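Local coordinates for protein alpha-1,3-glucanase (Paenibacillus glycanilyticus, PDB 6K0P) that hydrolyses alpha-1,3-glucan, as the catalytic domain of a glycoside hydrolase family 87 enzyme, at residues 196-200 / 220-225. The protein carries 1 engineered substitution. Residues are numbered along the deposited sequence; the frame is centred on the assembly and turned at random.
Sequences IDQAL and TINSKI
Start with the helix: 196-200 is its first turn, closed by the bond from L200 N to I196 O (2.9 Å), and its place beside the first coil is consistent with the helical cap at the N-terminal end of pectate-lyase-like parallel beta-helices. Facing it, 220-225 is the corner of that coil. The chain leaves a strand at T220, turns through I221 to S223, with N222 at phi/psi -109/17 making the bend, and is extended again as strand from K224. The two backbones come closest at D197 and I225, whose CA atoms are 6.8 Å apart.

The main bump is I225, its CA-to-CB bond directed toward the helix, in an m,t rotamer. It enters the hollow formed by I196, D197 and L200, one helical turn: its CD1 lies 3.7 Å from I196 CG2, and its CG2 sits 3.4 Å from L200 CD1 and 3.7 Å from D197 OD1. I196, also m,t, reaches back into the corner, placing CD1 3.8 Å from I221 CG2. I212 of strand 211-214 and L244 of strand 242-245 extend this apolar layer.

Two waters edge the patch. One accepts a weak bond from I196 N (3.3 Å) and donates to T220 O (3.0 Å). The other donates to D197 OD2 (2.5 Å) and K224 O (3.1 Å) and bonds S223 OG (2.7 Å). The chemistry is thus split: isoleucine and leucine methyls help to close the end of the solenoid by shape, while polar groups meet through water beside them, though the D197 carboxylate also touches an I225 methyl.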
loop_
_atom_site.group_PDB
_atom_site.type_symbol
_atom_site.label_atom_id
_atom_site.label_comp_id
_atom_site.label_asym_id
_atom_site.label_seq_id
_atom_site.Cartn_x
_atom_site.Cartn_y
_atom_site.Cartn_z
ATOM N N ILE A 196 -17.973 1.616 -23.396
ATOM C CA ILE A 196 -16.655 0.986 -23.474
ATOM C C ILE A 196 -16.722 -0.322 -24.263
ATOM O O ILE A 196 -15.911 -0.567 -25.164
ATOM C CB ILE A 196 -16.080 0.780 -22.060
ATOM C CG1 ILE A 196 -15.862 2.129 -21.366
ATOM C CG2 ILE A 196 -14.784 -0.019 -22.118
ATOM C CD1 ILE A 196 -15.583 2.026 -19.866
ATOM N N ASP A 197 -17.697 -1.180 -23.940
ATOM C CA ASP A 197 -17.833 -2.441 -24.670
ATOM C C ASP A 197 -18.097 -2.211 -26.156
ATOM O O ASP A 197 -17.571 -2.940 -27.003
ATOM C CB ASP A 197 -18.952 -3.295 -24.072
ATOM C CG ASP A 197 -18.446 -4.317 -23.055
ATOM O OD1 ASP A 197 -17.286 -4.791 -23.163
ATOM O OD2 ASP A 197 -19.240 -4.683 -22.166
ATOM N N GLN A 198 -18.928 -1.217 -26.494
ATOM C CA GLN A 198 -19.220 -0.946 -27.902
ATOM C C GLN A 198 -17.994 -0.413 -28.634
ATOM O O GLN A 198 -17.741 -0.783 -29.790
ATOM C CB GLN A 198 -20.403 0.016 -28.021
ATOM C CG GLN A 198 -21.724 -0.601 -27.581
ATOM C CD GLN A 198 -22.860 0.401 -27.559
ATOM O OE1 GLN A 198 -22.685 1.556 -27.160
ATOM N NE2 GLN A 198 -24.039 -0.040 -27.983
ATOM N N ALA A 199 -17.221 0.457 -27.980
ATOM C CA ALA A 199 -15.985 0.947 -28.583
ATOM C C ALA A 199 -15.001 -0.191 -28.817
ATOM O O ALA A 199 -14.338 -0.242 -29.861
ATOM C CB ALA A 199 -15.364 2.032 -27.702
ATOM N N LEU A 200 -14.911 -1.128 -27.866
ATOM C CA LEU A 200 -14.001 -2.260 -28.019
ATOM C C LEU A 200 -14.438 -3.189 -29.144
ATOM O O LEU A 200 -13.593 -3.729 -29.863
ATOM C CB LEU A 200 -13.875 -3.027 -26.700
ATOM C CG LEU A 200 -12.982 -2.339 -25.667
ATOM C CD1 LEU A 200 -13.185 -2.986 -24.312
ATOM C CD2 LEU A 200 -11.515 -2.406 -26.060
ATOM N N THR A 220 -19.691 4.504 -16.486
ATOM C CA THR A 220 -20.061 3.344 -15.688
ATOM C C THR A 220 -19.287 2.120 -16.154
ATOM O O THR A 220 -19.225 1.822 -17.353
ATOM C CB THR A 220 -21.558 3.078 -15.820
ATOM O OG1 THR A 220 -22.281 4.119 -15.155
ATOM C CG2 THR A 220 -21.928 1.727 -15.186
ATOM N N ILE A 221 -18.678 1.420 -15.206
ATOM C CA ILE A 221 -18.208 0.060 -15.423
ATOM C C ILE A 221 -19.050 -0.839 -14.521
ATOM O O ILE A 221 -18.852 -0.906 -13.301
ATOM C CB ILE A 221 -16.697 -0.094 -15.207
ATOM C CG1 ILE A 221 -16.224 0.539 -13.895
ATOM C CG2 ILE A 221 -15.939 0.539 -16.371
ATOM C CD1 ILE A 221 -14.783 0.168 -13.547
ATOM N N ASN A 222 -20.044 -1.500 -15.114
ATOM C CA ASN A 222 -20.929 -2.373 -14.353
ATOM C C ASN A 222 -20.690 -3.841 -14.667
ATOM O O ASN A 222 -21.529 -4.690 -14.351
ATOM C CB ASN A 222 -22.400 -1.991 -14.538
ATOM C CG ASN A 222 -22.882 -2.158 -15.964
ATOM O OD1 ASN A 222 -22.218 -2.775 -16.795
ATOM N ND2 ASN A 222 -24.051 -1.600 -16.256
ATOM N N SER A 223 -19.553 -4.152 -15.277
ATOM C CA SER A 223 -19.244 -5.514 -15.669
ATOM C C SER A 223 -17.738 -5.659 -15.728
ATOM O O SER A 223 -16.993 -4.678 -15.647
ATOM C CB SER A 223 -19.828 -5.813 -17.043
ATOM O OG SER A 223 -19.175 -5.010 -18.020
ATOM N N LYS A 224 -17.297 -6.901 -15.881
ATOM C CA LYS A 224 -15.927 -7.177 -16.285
ATOM C C LYS A 224 -15.831 -7.023 -17.796
ATOM O O LYS A 224 -16.570 -7.667 -18.550
ATOM C CB LYS A 224 -15.538 -8.582 -15.834
ATOM C CG LYS A 224 -14.951 -8.598 -14.450
ATOM C CD LYS A 224 -13.523 -8.054 -14.481
ATOM C CE LYS A 224 -13.116 -7.574 -13.106
ATOM N NZ LYS A 224 -11.649 -7.367 -13.077
ATOM N N ILE A 225 -14.942 -6.145 -18.236
ATOM C CA ILE A 225 -14.780 -5.819 -19.646
ATOM C C ILE A 225 -13.630 -6.655 -20.190
ATOM O O ILE A 225 -12.477 -6.506 -19.759
ATOM C CB ILE A 225 -14.542 -4.314 -19.829
ATOM C CG1 ILE A 225 -15.801 -3.549 -19.417
ATOM C CG2 ILE A 225 -14.212 -4.009 -21.272
ATOM C CD1 ILE A 225 -15.575 -2.073 -19.174
HETATM O O HOH W 1 -19.190 1.974 -20.321
HETATM O O HOH W 2 -18.769 -6.376 -20.323
#